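Local structure of L-talarate/galactarate dehydratase (Salmonella typhimurium, 2PP0) at residues D226-W231 with I251-D256; D296-D301 with H321-A326; T276-T281 with A302-G307. The protein catalyses the magnesium-dependent dehydration of L-talarate and galactarate to 5-keto-4-deoxy-D-glucarate and, in competition with this, the epimerisation of L-talarate to galactarate. All blocks are in the same frame, centred on the assembly; numbering follows the deposited sequence.

Interaction 1: residues D226-W231 with I251-D256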
loop_
_atom_site.group_PDB
_atom_site.type_symbol
_atom_site.label_atom_id
_atom_site.label_comp_id
_atom_site.label_asym_id
_atom_site.label_seq_id
_atom_site.Cartn_x
_atom_site.Cartn_y
_atom_site.Cartn_z
ATOM N N ASP B 226 13.085 27.902 -2.515
ATOM C CA ASP B 226 13.178 27.185 -1.246
ATOM C C ASP B 226 13.836 28.078 -0.181
ATOM O O ASP B 226 14.990 28.479 -0.333
ATOM C CB ASP B 226 14.013 25.918 -1.473
ATOM C CG ASP B 226 14.154 25.069 -0.230
ATOM O OD1 ASP B 226 13.599 25.440 0.824
ATOM O OD2 ASP B 226 14.827 24.020 -0.316
ATOM N N ALA B 227 13.105 28.385 0.891
ATOM C CA ALA B 227 13.634 29.241 1.961
ATOM C C ALA B 227 14.270 28.461 3.102
ATOM O O ALA B 227 14.862 29.049 4.009
ATOM C CB ALA B 227 12.530 30.131 2.510
ATOM N N ASN B 228 14.139 27.138 3.066
ATOM C CA ASN B 228 14.709 26.293 4.107
ATOM C C ASN B 228 14.385 26.761 5.534
ATOM O O ASN B 228 15.272 26.829 6.393
ATOM C CB ASN B 228 16.228 26.179 3.917
ATOM C CG ASN B 228 16.610 25.166 2.838
ATOM O OD1 ASN B 228 16.556 23.954 3.060
ATOM N ND2 ASN B 228 16.979 25.659 1.668
ATOM N N GLN B 229 13.111 27.078 5.767
ATOM C CA GLN B 229 12.599 27.497 7.077
ATOM C C GLN B 229 13.100 28.829 7.627
ATOM O O GLN B 229 12.817 29.152 8.784
ATOM C CB GLN B 229 12.920 26.440 8.137
ATOM C CG GLN B 229 12.740 24.984 7.726
ATOM C CD GLN B 229 13.182 24.040 8.827
ATOM O OE1 GLN B 229 12.601 24.024 9.911
ATOM N NE2 GLN B 229 14.220 23.257 8.560
ATOM N N GLN B 230 13.804 29.618 6.824
ATOM C CA GLN B 230 14.377 30.853 7.351
ATOM C C GLN B 230 13.566 32.146 7.446
ATOM O O GLN B 230 14.112 33.176 7.838
ATOM C CB GLN B 230 15.708 31.135 6.645
ATOM C CG GLN B 230 16.745 30.025 6.843
ATOM C CD GLN B 230 16.824 29.524 8.281
ATOM O OE1 GLN B 230 16.472 28.378 8.572
ATOM N NE2 GLN B 230 17.287 30.381 9.187
ATOM N N TRP B 231 12.285 32.122 7.097
ATOM C CA TRP B 231 11.483 33.337 7.238
ATOM C C TRP B 231 10.550 33.173 8.422
ATOM O O TRP B 231 10.229 32.047 8.815
ATOM C CB TRP B 231 10.604 33.604 6.014
ATOM C CG TRP B 231 11.324 33.973 4.769
ATOM C CD1 TRP B 231 12.430 34.764 4.659
ATOM C CD2 TRP B 231 10.942 33.624 3.437
ATOM N NE1 TRP B 231 12.762 34.932 3.336
ATOM C CE2 TRP B 231 11.864 34.242 2.563
ATOM C CE3 TRP B 231 9.906 32.847 2.895
ATOM C CZ2 TRP B 231 11.782 34.111 1.170
ATOM C CZ3 TRP B 231 9.824 32.717 1.509
ATOM C CH2 TRP B 231 10.758 33.347 0.664
ATOM N N ILE B 251 6.586 27.419 -3.411
ATOM C CA ILE B 251 7.459 28.113 -2.459
ATOM C C ILE B 251 7.677 27.050 -1.390
ATOM O O ILE B 251 6.746 26.660 -0.691
ATOM C CB ILE B 251 6.778 29.347 -1.828
ATOM C CG1 ILE B 251 6.524 30.407 -2.905
ATOM C CG2 ILE B 251 7.666 29.927 -0.728
ATOM C CD1 ILE B 251 5.646 31.558 -2.442
ATOM N N GLU B 252 8.907 26.574 -1.276
ATOM C CA GLU B 252 9.227 25.509 -0.341
ATOM C C GLU B 252 9.748 25.980 1.007
ATOM O O GLU B 252 10.477 26.965 1.096
ATOM C CB GLU B 252 10.246 24.576 -0.995
ATOM C CG GLU B 252 10.639 23.361 -0.173
ATOM C CD GLU B 252 11.582 22.453 -0.941
ATOM O OE1 GLU B 252 11.676 22.619 -2.179
ATOM O OE2 GLU B 252 12.215 21.571 -0.321
ATOM N N GLU B 253 9.364 25.260 2.053
ATOM C CA GLU B 253 9.798 25.564 3.409
ATOM C C GLU B 253 9.926 27.048 3.745
ATOM O O GLU B 253 11.013 27.524 4.088
ATOM C CB GLU B 253 11.131 24.870 3.690
ATOM C CG GLU B 253 11.017 23.365 3.809
ATOM C CD GLU B 253 12.095 22.772 4.690
ATOM O OE1 GLU B 253 13.284 22.847 4.311
ATOM O OE2 GLU B 253 11.752 22.233 5.767
ATOM N N PRO B 254 8.821 27.800 3.654
ATOM C CA PRO B 254 8.922 29.223 3.976
ATOM C C PRO B 254 9.107 29.448 5.476
ATOM O O PRO B 254 9.664 30.462 5.891
ATOM C CB PRO B 254 7.604 29.791 3.450
ATOM C CG PRO B 254 6.650 28.636 3.612
ATOM C CD PRO B 254 7.484 27.468 3.130
ATOM N N LEU B 255 8.661 28.485 6.279
ATOM C CA LEU B 255 8.749 28.586 7.738
ATOM C C LEU B 255 9.342 27.336 8.387
ATOM O O LEU B 255 9.727 26.382 7.705
ATOM C CB LEU B 255 7.351 28.809 8.317
ATOM C CG LEU B 255 6.510 29.931 7.703
ATOM C CD1 LEU B 255 5.046 29.704 8.046
ATOM C CD2 LEU B 255 6.986 31.274 8.210
ATOM N N ASP B 256 9.411 27.352 9.716
ATOM C CA ASP B 256 9.918 26.215 10.476
ATOM C C ASP B 256 9.127 24.983 10.048
ATOM O O ASP B 256 7.904 25.041 9.917
ATOM C CB ASP B 256 9.714 26.441 11.976
ATOM C CG ASP B 256 10.201 25.271 12.809
ATOM O OD1 ASP B 256 11.421 25.172 13.047
ATOM O OD2 ASP B 256 9.366 24.438 13.217
HETATM O O HOH W 1 15.431 22.941 5.822
HETATM O O HOH W 2 9.516 30.231 10.627
#

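Interaction 2: residues D296-D301 with H321-A326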
loop_
_atom_site.group_PDB
_atom_site.type_symbol
_atom_site.label_atom_id
_atom_site.label_comp_id
_atom_site.label_asym_id
_atom_site.label_seq_id
_atom_site.Cartn_x
_atom_site.Cartn_y
_atom_site.Cartn_z
ATOM N N ASP B 296 0.509 22.372 -0.282
ATOM C CA ASP B 296 -0.058 21.926 -1.552
ATOM C C ASP B 296 0.784 20.777 -2.109
ATOM O O ASP B 296 0.271 19.885 -2.793
ATOM C CB ASP B 296 -0.081 23.107 -2.527
ATOM C CG ASP B 296 -0.868 24.287 -1.978
ATOM O OD1 ASP B 296 -2.104 24.169 -1.871
ATOM O OD2 ASP B 296 -0.251 25.321 -1.640
ATOM N N PHE B 297 2.083 20.820 -1.822
ATOM C CA PHE B 297 3.019 19.773 -2.235
ATOM C C PHE B 297 3.588 19.146 -0.966
ATOM O O PHE B 297 4.017 19.861 -0.055
ATOM C CB PHE B 297 4.200 20.338 -3.041
ATOM C CG PHE B 297 3.889 20.625 -4.485
ATOM C CD1 PHE B 297 3.233 21.795 -4.856
ATOM C CD2 PHE B 297 4.273 19.725 -5.479
ATOM C CE1 PHE B 297 2.965 22.067 -6.196
ATOM C CE2 PHE B 297 4.010 19.986 -6.822
ATOM C CZ PHE B 297 3.355 21.160 -7.182
ATOM N N VAL B 298 3.582 17.820 -0.900
ATOM C CA VAL B 298 4.127 17.108 0.248
ATOM C C VAL B 298 5.499 16.596 -0.180
ATOM O O VAL B 298 5.623 15.914 -1.204
ATOM C CB VAL B 298 3.217 15.931 0.656
ATOM C CG1 VAL B 298 3.841 15.151 1.801
ATOM C CG2 VAL B 298 1.846 16.464 1.066
ATOM N N GLN B 299 6.526 16.924 0.600
ATOM C CA GLN B 299 7.887 16.529 0.261
ATOM C C GLN B 299 8.558 15.577 1.242
ATOM O O GLN B 299 9.422 15.978 2.033
ATOM C CB GLN B 299 8.739 17.781 0.094
ATOM C CG GLN B 299 8.165 18.730 -0.939
ATOM C CD GLN B 299 8.939 20.018 -1.038
ATOM O OE1 GLN B 299 8.969 20.812 -0.093
ATOM N NE2 GLN B 299 9.578 20.236 -2.183
ATOM N N PRO B 300 8.177 14.293 1.196
ATOM C CA PRO B 300 8.788 13.336 2.108
ATOM C C PRO B 300 10.151 12.882 1.586
ATOM O O PRO B 300 10.485 13.078 0.414
ATOM C CB PRO B 300 7.753 12.221 2.178
ATOM C CG PRO B 300 7.180 12.216 0.786
ATOM C CD PRO B 300 7.100 13.673 0.396
ATOM N N ASP B 301 10.935 12.291 2.480
ATOM C CA ASP B 301 12.280 11.819 2.181
ATOM C C ASP B 301 12.299 10.388 2.714
ATOM O O ASP B 301 12.255 10.181 3.921
ATOM C CB ASP B 301 13.273 12.713 2.940
ATOM C CG ASP B 301 14.721 12.342 2.699
ATOM O OD1 ASP B 301 15.076 11.165 2.899
ATOM O OD2 ASP B 301 15.509 13.241 2.327
ATOM N N HIS B 321 -5.627 13.357 0.316
ATOM C CA HIS B 321 -5.905 14.764 0.577
ATOM C C HIS B 321 -5.730 15.644 -0.656
ATOM O O HIS B 321 -5.707 16.870 -0.552
ATOM C CB HIS B 321 -5.024 15.284 1.719
ATOM C CG HIS B 321 -5.530 14.919 3.080
ATOM N ND1 HIS B 321 -5.497 13.629 3.566
ATOM C CD2 HIS B 321 -6.131 15.666 4.037
ATOM C CE1 HIS B 321 -6.057 13.598 4.764
ATOM N NE2 HIS B 321 -6.450 14.821 5.071
ATOM N N GLY B 322 -5.593 15.012 -1.820
ATOM C CA GLY B 322 -5.458 15.751 -3.065
ATOM C C GLY B 322 -4.212 16.592 -3.251
ATOM O O GLY B 322 -4.214 17.527 -4.055
ATOM N N ARG B 323 -3.140 16.259 -2.537
ATOM C CA ARG B 323 -1.891 17.009 -2.638
ATOM C C ARG B 323 -0.945 16.416 -3.682
ATOM O O ARG B 323 -1.039 15.236 -4.019
ATOM C CB ARG B 323 -1.173 17.011 -1.283
ATOM C CG ARG B 323 -2.045 17.376 -0.102
ATOM C CD ARG B 323 -2.692 18.742 -0.279
ATOM N NE ARG B 323 -3.392 19.162 0.938
ATOM C CZ ARG B 323 -4.061 20.302 1.057
ATOM N NH1 ARG B 323 -4.129 21.143 0.032
ATOM N NH2 ARG B 323 -4.651 20.609 2.206
ATOM N N LYS B 324 -0.030 17.239 -4.182
ATOM C CA LYS B 324 0.962 16.789 -5.154
ATOM C C LYS B 324 2.159 16.263 -4.369
ATOM O O LYS B 324 2.309 16.555 -3.176
ATOM C CB LYS B 324 1.422 17.949 -6.042
ATOM C CG LYS B 324 0.351 18.549 -6.949
ATOM C CD LYS B 324 -0.060 17.585 -8.053
ATOM C CE LYS B 324 -0.936 18.282 -9.094
ATOM N NZ LYS B 324 -0.247 19.462 -9.709
ATOM N N LEU B 325 3.018 15.504 -5.041
ATOM C CA LEU B 325 4.198 14.944 -4.405
ATOM C C LEU B 325 5.488 15.439 -5.052
ATOM O O LEU B 325 5.596 15.521 -6.272
ATOM C CB LEU B 325 4.164 13.412 -4.473
ATOM C CG LEU B 325 5.268 12.688 -3.697
ATOM C CD1 LEU B 325 4.938 12.741 -2.208
ATOM C CD2 LEU B 325 5.381 11.240 -4.156
ATOM N N ALA B 326 6.464 15.781 -4.220
ATOM C CA ALA B 326 7.768 16.232 -4.693
ATOM C C ALA B 326 8.786 15.793 -3.646
ATOM O O ALA B 326 9.184 16.581 -2.776
ATOM C CB ALA B 326 7.789 17.747 -4.862
HETATM O O HOH W 3 -3.485 21.321 -2.715
HETATM O O HOH W 4 11.404 18.530 -3.895
#

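Interaction 3: residues T276-T281 with A302-G307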
loop_
_atom_site.group_PDB
_atom_site.type_symbol
_atom_site.label_atom_id
_atom_site.label_comp_id
_atom_site.label_asym_id
_atom_site.label_seq_id
_atom_site.Cartn_x
_atom_site.Cartn_y
_atom_site.Cartn_z
ATOM N N THR B 276 6.513 21.636 1.527
ATOM C CA THR B 276 7.295 21.394 2.734
ATOM C C THR B 276 7.303 19.921 3.122
ATOM O O THR B 276 6.540 19.111 2.571
ATOM C CB THR B 276 6.760 22.213 3.932
ATOM O OG1 THR B 276 7.692 22.127 5.020
ATOM C CG2 THR B 276 5.407 21.672 4.388
ATOM N N GLY B 277 8.188 19.575 4.058
ATOM C CA GLY B 277 8.263 18.204 4.538
ATOM C C GLY B 277 9.604 17.487 4.540
ATOM O O GLY B 277 9.738 16.456 5.200
ATOM N N GLU B 278 10.601 18.012 3.837
ATOM C CA GLU B 278 11.896 17.341 3.767
ATOM C C GLU B 278 12.544 17.000 5.114
ATOM O O GLU B 278 13.211 15.966 5.243
ATOM C CB GLU B 278 12.891 18.165 2.928
ATOM C CG GLU B 278 13.648 19.232 3.706
ATOM C CD GLU B 278 15.045 19.468 3.157
ATOM O OE1 GLU B 278 15.253 20.467 2.443
ATOM O OE2 GLU B 278 15.938 18.637 3.434
ATOM N N MET B 279 12.341 17.854 6.116
ATOM C CA MET B 279 12.949 17.643 7.429
ATOM C C MET B 279 12.208 16.670 8.356
ATOM O O MET B 279 12.763 16.224 9.360
ATOM C CB MET B 279 13.128 18.994 8.138
ATOM C CG MET B 279 13.920 20.044 7.339
ATOM S SD MET B 279 15.561 19.528 6.736
ATOM C CE MET B 279 16.480 19.489 8.269
ATOM N N LEU B 280 10.966 16.328 8.023
ATOM C CA LEU B 280 10.193 15.414 8.865
ATOM C C LEU B 280 10.809 14.024 8.861
ATOM O O LEU B 280 11.368 13.590 7.853
ATOM C CB LEU B 280 8.738 15.366 8.396
ATOM C CG LEU B 280 8.099 16.756 8.338
ATOM C CD1 LEU B 280 6.641 16.620 7.950
ATOM C CD2 LEU B 280 8.241 17.460 9.692
ATOM N N THR B 281 10.690 13.323 9.985
ATOM C CA THR B 281 11.302 12.008 10.129
ATOM C C THR B 281 10.393 10.860 10.531
ATOM O O THR B 281 10.795 9.989 11.304
ATOM C CB THR B 281 12.471 12.070 11.143
ATOM O OG1 THR B 281 11.958 12.347 12.455
ATOM C CG2 THR B 281 13.437 13.168 10.758
ATOM N N ALA B 302 12.342 9.400 1.823
ATOM C CA ALA B 302 12.321 8.008 2.267
ATOM C C ALA B 302 13.406 7.699 3.294
ATOM O O ALA B 302 13.134 7.089 4.326
ATOM C CB ALA B 302 12.431 7.056 1.063
ATOM N N PRO B 303 14.661 8.086 3.016
ATOM C CA PRO B 303 15.697 7.792 4.012
ATOM C C PRO B 303 15.336 8.379 5.387
ATOM O O PRO B 303 15.418 7.698 6.404
ATOM C CB PRO B 303 16.943 8.442 3.408
ATOM C CG PRO B 303 16.723 8.232 1.920
ATOM C CD PRO B 303 15.254 8.605 1.767
ATOM N N ARG B 304 14.885 9.630 5.394
ATOM C CA ARG B 304 14.530 10.317 6.633
ATOM C C ARG B 304 13.297 9.851 7.389
ATOM O O ARG B 304 13.258 9.959 8.615
ATOM C CB ARG B 304 14.394 11.810 6.375
ATOM C CG ARG B 304 15.716 12.514 6.277
ATOM C CD ARG B 304 15.536 14.008 6.339
ATOM N NE ARG B 304 16.828 14.674 6.379
ATOM C CZ ARG B 304 17.100 15.796 5.727
ATOM N NH1 ARG B 304 16.160 16.370 4.987
ATOM N NH2 ARG B 304 18.311 16.337 5.808
ATOM N N VAL B 305 12.288 9.345 6.682
ATOM C CA VAL B 305 11.069 8.908 7.354
ATOM C C VAL B 305 11.076 7.449 7.781
ATOM O O VAL B 305 10.107 6.966 8.358
ATOM C CB VAL B 305 9.811 9.152 6.479
ATOM C CG1 VAL B 305 9.749 10.611 6.059
ATOM C CG2 VAL B 305 9.825 8.235 5.260
ATOM N N GLY B 306 12.159 6.735 7.493
ATOM C CA GLY B 306 12.210 5.343 7.892
ATOM C C GLY B 306 12.213 4.329 6.756
ATOM O O GLY B 306 12.144 3.133 7.018
ATOM N N GLY B 307 12.279 4.797 5.508
ATOM C CA GLY B 307 12.325 3.885 4.370
ATOM C C GLY B 307 11.167 3.972 3.387
ATOM O O GLY B 307 10.339 4.879 3.443
HETATM O O HOH W 5 18.273 18.152 4.200
#

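Interaction 1: residues D226-W231 with I251-D256
Asp-226 and Glu-252, two of the magnesium ligands of this enolase-superfamily barrel, sit on neighbouring parallel strands, at their C-terminal ends. The parallel bridge between them puts both side chains on one face; with CG anti to the backbone N in each (chi1 of Asp-226 -179°), the two carboxylates are brought over one another. They are stacked almost parallel, 11° between the planes, with Asp-226 OD2 3.6 Å from Glu-252 OE2. Lys-197, the proton acceptor, forms a salt bridge with Asp-226 OD2, and Lys-195, which binds substrate, does so with Glu-252 OE1, probably easing the repulsion between the acids. The other oxygen, Asp-226 OD1, closes an Asx turn: it is met by Asn-228 N at 2.9 Å from above the carboxylate plane rather than within it.

Beyond the strands, the type I' turn from Ala-227 to Gln-230 is laced to residues 251-256. Ala-227 N gives a nearly straight bond to Glu-252 O at 3.0 Å, and Gln-229 N a shorter one to Glu-253 O at 2.7 Å. Gln-229 and Glu-253 run alongside each other, pointing the same way, and Gln-229 CG rests 3.5 Å from Glu-253 OE2. The tip of Gln-229 is split in its duties: OE1 accepts from Ala-257 N, while NE2 donates a hydrogen bond to a water that in turn donates to Asn-228 OD1 and Glu-253 OE1. Asn-228 OD1, from a substrate-binding residue, also bonds a glycerol, probably from the crystallisation liquor.

On the far side of the turn, Trp-231 carries Ala-227 CB over one ring face and crosses Pro-254 at about a right angle. Its CE3 sits 3.9 Å from Pro-254 CB, and Ile-251 CG2 meets the ring at its edge, 4.2 Å from CZ3.

Interaction 2: residues D296-D301 with H321-A326
A parallel beta-ladder of the barrel joins Phe-297 to Lys-324 and Val-298 to Leu-325, the two strands being linked through helix 308-320 in a beta-alpha-beta crossover. Three backbone bonds alternate between the strands: Lys-324 N to Asp-296 O at 3.0 Å, Val-298 N to Lys-324 O at 2.9 Å, and Ala-326 N to Val-298 O at 3.1 Å. Past the strands, Asp-301 OD2 bonds ND1 of the catalytic His-328 and is thought to increase its basicity.

On the face that bears Phe-297 and Lys-324, the two side chains lie alongside each other, pointing the same way. Lys-324 CB sits over the Phe-297 ring as a CH-pi contact, 3.7 Å from the centroid and 26° off the ring normal, displaced to the CD2–CE2 side. A bend at chi2 (-69°) then carries the rest of the lysine chain off, so its aliphatic root does the touching. The opposite face carries Leu-325, whose CD1 reaches the Pro-300 ring, 3.5 Å from CD, and Val-298, whose CG2 packs across the CB of Arg-323.

At the N-terminal end of the pair, the Asp-296 carboxylate stands steeply to the Arg-323 guanidinium, 78° between planes, and OD1 to NH1 at 4.1 Å is beyond a salt bridge. A water in the guanidinium plane spans the gap, accepting from Arg-323 NH1 at 2.8 Å and donating to Asp-296 OD1. Asp-296 OD2 instead accepts from Ile-274 N.

Helices 283-291 and 308-320 back the Val-298 side, while the Phe-297 ring meets that of Trp-250 and touches Ala-275 of strand 274-276.

Interaction 3: residues T276-T281 with A302-G307
Thr-281 and Val-305 mark the nearest approach of the two backbones, CA to CA 4.2 Å, where the chain leaving the type I turn of Gly-277 to Leu-280 runs past the short, weakly bonded helix 302-305. The backbones meet through a CA-H...O contact, Thr-281 CA lying 3.2 Å from Arg-304 O. Beside it, Leu-280 O faces both Arg-304 CB and Val-305 CG1.

Arg-304 carries most of the contact. Its chain is extended from CG to NE and reaches to Glu-278 in the turn, where NH1 is gripped twice by one residue. Glu-278 OE2 accepts a hydrogen bond from NH1 at 2.8 Å through its anti lone pair, lying within the guanidinium plane, and so forms a salt bridge; the carboxylate itself is turned 31° from that plane. The second bond, NH1 to Glu-278 O at 3.0 Å, is less regular, since the donor stands 65° above the carbonyl plane. With CG of Glu-278 between the backbone N and the carbonyl carbon (chi1 86°) and the chain bent at chi2, OE2 and the carbonyl O both come within bonding distance of NH1.

The contact lies at the C-terminal end of the barrel strands, where the enolase-superfamily active site sits. Glu-278, just past strand 274-276, is a magnesium ligand and lies close to the catalytic His-328, so Arg-304 probably serves as a second-shell partner that helps orient the carboxylate by holding OE2. The helix of Arg-304 is N-capped by Asp-301, whose OD1 accepts from Arg-304 N, and a Schellman motif at Gly-306 ends it.

Met-279 runs alongside the arginine, bent at chi2 and chi3, with SD 3.7 Å from Arg-304 NH1. Its methyl CE lies over one face of the guanidinium, 4.2 Å above the plane and displaced to the rim.

How the interactions relate
From the N terminus, interaction 1 comes first and is complete before the others begin: it closes the loop holding helix 233-243 and joins strands 223-226 and 251-252. Interaction 3 opens next, at 276-281, and interaction 2 opens at 296-301 before interaction 3 closes at 302-307; interaction 2 then closes at 321-326 after helix 308-320, so these two cross. Gln-299 knits the set together: its N probably bonds Thr-276 O, and its NE2 probably bonds Glu-252 OE1. Met-279 packs on Gln-229 and Glu-253. Together they tie neighbouring barrel strands, and the loop after strand 274-276 to helix 302-305, around the three magnesium ligands.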